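Local coordinates for enoyl-CoA hydratase (Geobacillus kaustophilus, PDB 2PPY), which probably catalyses the reversible addition of water to the double bond of enoyl-CoA thioesters in fatty acid beta-oxidation, as a member of the crotonase-like family, at the interface of chains A and B and the interface of chains A and C. Coordinates in Å, arbitrary orientation; residue numbers count along the deposited sequence, not the author numbering. Chains: chain A/B/C, Enoyl-CoA hydratase.

Contact 1: the interface of chains A and B. Residues chain A 99, 221; chain B 228, 232.
A:Arg99 reaches across to B:Asn228 at the two-fold interface of two subunits, where the end of helix 80-99 of one chain faces the start of helix 227-242 of the other. The terminal nitrogen NH2 of A:Arg99 donates a hydrogen bond of 2.9 Å to the amide oxygen OD1 of B:Asn228. The donor lies in the carbonyl plane on a lone pair of OD1, and the bond is fairly straight, 157° at the hydrogen. The guanidinium and amide planes stand almost perpendicular, 83° apart, so the contact is one N-H directed at one oxygen and not a paired, face-to-face match.

Water 1 sits in plane at the guanidinium edge of A:Arg99, 2.9 Å from its NE. It adds a second, solvent-mediated link, meeting at longer range OD1 of A:Asn221 on helix 209-222, the backbone O and OD1 of B:Asn228, and NH2 of B:Arg232; this cluster is likely to help join the two subunits. Were A:Arg99 an alanine, OD1 of B:Asn228 would probably lose this donor and the water would be less firmly held.

B:Arg232 bends at chi2 and chi3, which turns its NH2 toward the water and to 2.8 Å from the backbone O of B:Asn228, while its CG and CD pass A:Asn221. The chain of A:Arg99, extended from CG to NE, carries NE to the water and NH2 to OD1 of B:Asn228. The two arginines come near each other without pairing, their planes turned well away from parallel; the oxygens around the shared water are likely to temper the like charges. NE of A:Arg99 and NH2 of B:Arg232 are 4.0 Å apart.

Contact 2: the interface of chains A and C. Residues chain A 239, 242-243; chain C 80-81, 84, 87.
Polar contact between A:Asn239 and C:Thr84 joins helix 227-242 of one subunit to helix 80-95 of the other. The amide nitrogen ND2 of A:Asn239 lies 2.9 Å from the hydroxyl OG1 of C:Thr84, but the bond is weak, bent to 117° at the hydrogen, and the two side chains cross at about a right angle. On its own chain, OG1 of C:Thr84 donates to the backbone O of C:Pro80 at 3.1 Å, from above the carbonyl plane. That intrahelical bond probably limits the rotation of the threonine and leaves its oxygen able to accept from A:Asn239. The chi1 of -61° places OG1 beside the backbone N; the methyl CG2, anti to that nitrogen, lies against the asparagine amide as well, about equally far from its nitrogen and its oxygen.

Water 2 gives a second polar route. Water 2 is 2.8 Å from NE of A:Arg243 and 3.2 Å from OG1 of C:Thr84, with a weaker link to the O of C:Pro80, and thus ties the arginine to the first turn of the partner helix.

Apolar packing completes the patch. The A:Arg243 chain turns at chi2 (80°) and brings its guanidinium against the proline ring, with CZ 3.8 Å from CB of C:Pro80. Farther along the helix, the sulfur SG of C:Cys87 meets the phenyl ring of A:Phe242 edge-on, in the ring plane, 3.8 Å from CE2.

Together the direct bond, the water link and the packing set the end of helix 227-242 and the residue just after it against the start of helix 80-95, a seam that is likely to help hold subunits together in the oligomer.

Contact 1: the interface of chains A and B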
loop_
_atom_site.group_PDB
_atom_site.type_symbol
_atom_site.label_atom_id
_atom_site.label_comp_id
_atom_site.label_asym_id
_atom_site.label_seq_id
_atom_site.Cartn_x
_atom_site.Cartn_y
_atom_site.Cartn_z
ATOM N N ARG A 99 -14.975 1.944 -11.356
ATOM C CA ARG A 99 -14.179 1.900 -12.575
ATOM C C ARG A 99 -14.918 2.455 -13.790
ATOM O O ARG A 99 -14.312 2.641 -14.846
ATOM C CB ARG A 99 -13.745 0.459 -12.873
ATOM C CG ARG A 99 -13.054 -0.231 -11.714
ATOM C CD ARG A 99 -12.496 -1.590 -12.113
ATOM N NE ARG A 99 -12.080 -2.354 -10.939
ATOM C CZ ARG A 99 -12.676 -3.467 -10.520
ATOM N NH1 ARG A 99 -13.716 -3.964 -11.183
ATOM N NH2 ARG A 99 -12.242 -4.074 -9.426
ATOM N N ASN A 221 -10.291 5.634 -7.793
ATOM C CA ASN A 221 -9.204 4.676 -7.967
ATOM C C ASN A 221 -7.890 5.221 -7.415
ATOM O O ASN A 221 -7.005 4.458 -7.036
ATOM C CB ASN A 221 -9.054 4.322 -9.449
ATOM C CG ASN A 221 -10.295 3.638 -10.012
ATOM O OD1 ASN A 221 -10.619 2.502 -9.646
ATOM N ND2 ASN A 221 -11.001 4.331 -10.898
ATOM N N ASN B 228 -4.912 -4.144 -8.781
ATOM C CA ASN B 228 -6.216 -3.743 -9.304
ATOM C C ASN B 228 -6.308 -2.291 -9.790
ATOM O O ASN B 228 -7.022 -2.014 -10.754
ATOM C CB ASN B 228 -7.332 -4.021 -8.286
ATOM C CG ASN B 228 -8.714 -4.050 -8.937
ATOM O OD1 ASN B 228 -9.634 -3.342 -8.515
ATOM N ND2 ASN B 228 -8.861 -4.875 -9.972
ATOM N N ARG B 232 -5.495 0.316 -13.846
ATOM C CA ARG B 232 -6.308 1.466 -14.228
ATOM C C ARG B 232 -5.321 2.513 -14.746
ATOM O O ARG B 232 -5.573 3.173 -15.754
ATOM C CB ARG B 232 -7.063 2.039 -13.019
ATOM C CG ARG B 232 -8.069 1.100 -12.359
ATOM C CD ARG B 232 -9.327 0.902 -13.207
ATOM N NE ARG B 232 -9.119 -0.012 -14.326
ATOM C CZ ARG B 232 -8.812 -1.298 -14.189
ATOM N NH1 ARG B 232 -8.638 -2.062 -15.263
ATOM N NH2 ARG B 232 -8.676 -1.824 -12.975
HETATM O O HOH W 1 -9.938 -0.579 -10.224
#

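Contact 2: the interface of chains A and C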
loop_
_atom_site.group_PDB
_atom_site.type_symbol
_atom_site.label_atom_id
_atom_site.label_comp_id
_atom_site.label_asym_id
_atom_site.label_seq_id
_atom_site.Cartn_x
_atom_site.Cartn_y
_atom_site.Cartn_z
ATOM N N ASN A 239 -3.846 14.611 -18.658
ATOM C CA ASN A 239 -3.251 14.635 -19.987
ATOM C C ASN A 239 -4.358 14.399 -21.011
ATOM O O ASN A 239 -4.448 15.101 -22.014
ATOM C CB ASN A 239 -2.175 13.554 -20.118
ATOM C CG ASN A 239 -0.830 13.994 -19.562
ATOM O OD1 ASN A 239 0.036 13.166 -19.277
ATOM N ND2 ASN A 239 -0.645 15.300 -19.417
ATOM N N PHE A 242 -6.333 17.521 -21.396
ATOM C CA PHE A 242 -5.650 18.597 -22.108
ATOM C C PHE A 242 -5.734 18.349 -23.601
ATOM O O PHE A 242 -5.640 19.284 -24.393
ATOM C CB PHE A 242 -4.169 18.697 -21.717
ATOM C CG PHE A 242 -3.922 19.420 -20.422
ATOM C CD1 PHE A 242 -4.695 20.519 -20.060
ATOM C CD2 PHE A 242 -2.890 19.025 -19.582
ATOM C CE1 PHE A 242 -4.444 21.209 -18.878
ATOM C CE2 PHE A 242 -2.630 19.710 -18.399
ATOM C CZ PHE A 242 -3.409 20.805 -18.049
ATOM N N ARG A 243 -5.905 17.087 -23.981
ATOM C CA ARG A 243 -5.998 16.728 -25.391
ATOM C C ARG A 243 -7.430 16.652 -25.916
ATOM O O ARG A 243 -7.638 16.344 -27.088
ATOM C CB ARG A 243 -5.304 15.386 -25.657
ATOM C CG ARG A 243 -3.779 15.434 -25.701
ATOM C CD ARG A 243 -3.169 15.452 -24.310
ATOM N NE ARG A 243 -1.709 15.455 -24.335
ATOM C CZ ARG A 243 -0.970 14.564 -24.985
ATOM N NH1 ARG A 243 -1.551 13.591 -25.673
ATOM N NH2 ARG A 243 0.351 14.651 -24.954
ATOM N N PRO C 80 0.554 20.350 -25.610
ATOM C CA PRO C 80 0.144 19.426 -24.547
ATOM C C PRO C 80 1.315 18.845 -23.736
ATOM O O PRO C 80 1.271 18.789 -22.500
ATOM C CB PRO C 80 -0.639 18.353 -25.316
ATOM C CG PRO C 80 -1.210 19.123 -26.485
ATOM C CD PRO C 80 -0.019 19.944 -26.905
ATOM N N ARG C 81 2.371 18.441 -24.448
ATOM C CA ARG C 81 3.547 17.890 -23.795
ATOM C C ARG C 81 4.238 18.891 -22.860
ATOM O O ARG C 81 4.885 18.489 -21.887
ATOM C CB ARG C 81 4.521 17.376 -24.854
ATOM C CG ARG C 81 3.959 16.199 -25.634
ATOM C CD ARG C 81 4.970 15.574 -26.573
ATOM N NE ARG C 81 5.274 16.425 -27.718
ATOM C CZ ARG C 81 6.111 16.088 -28.695
ATOM N NH1 ARG C 81 6.733 14.915 -28.664
ATOM N NH2 ARG C 81 6.327 16.919 -29.706
ATOM N N THR C 84 2.213 19.049 -19.650
ATOM C CA THR C 84 2.551 17.871 -18.860
ATOM C C THR C 84 3.745 18.161 -17.952
ATOM O O THR C 84 3.664 17.991 -16.737
ATOM C CB THR C 84 2.897 16.679 -19.778
ATOM O OG1 THR C 84 1.764 16.368 -20.597
ATOM C CG2 THR C 84 3.283 15.452 -18.954
ATOM N N CYS C 87 2.963 20.763 -15.320
ATOM C CA CYS C 87 2.182 20.219 -14.212
ATOM C C CYS C 87 3.068 19.358 -13.326
ATOM O O CYS C 87 2.966 19.403 -12.099
ATOM C CB CYS C 87 1.020 19.365 -14.731
ATOM S SG CYS C 87 -0.401 20.285 -15.346
HETATM O O HOH W 2 -1.050 16.749 -21.978
#

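Contact 1 and contact 2 lie about 21 Å apart between the centres of their C-alpha atoms, and both bring together helices 80-99 and 227-242 of different subunits. In contact 1, chain A supplies the end of the first helix and chain B the start of the second; in contact 2, chain A supplies the end of the second and chain C the start of its counterpart, 80-95. Each subunit therefore uses both ends of both helices. Contact 1 belongs to a two-fold interface and contact 2 to one without exact two-fold symmetry, and such contacts together probably support the deposited six-subunit assembly.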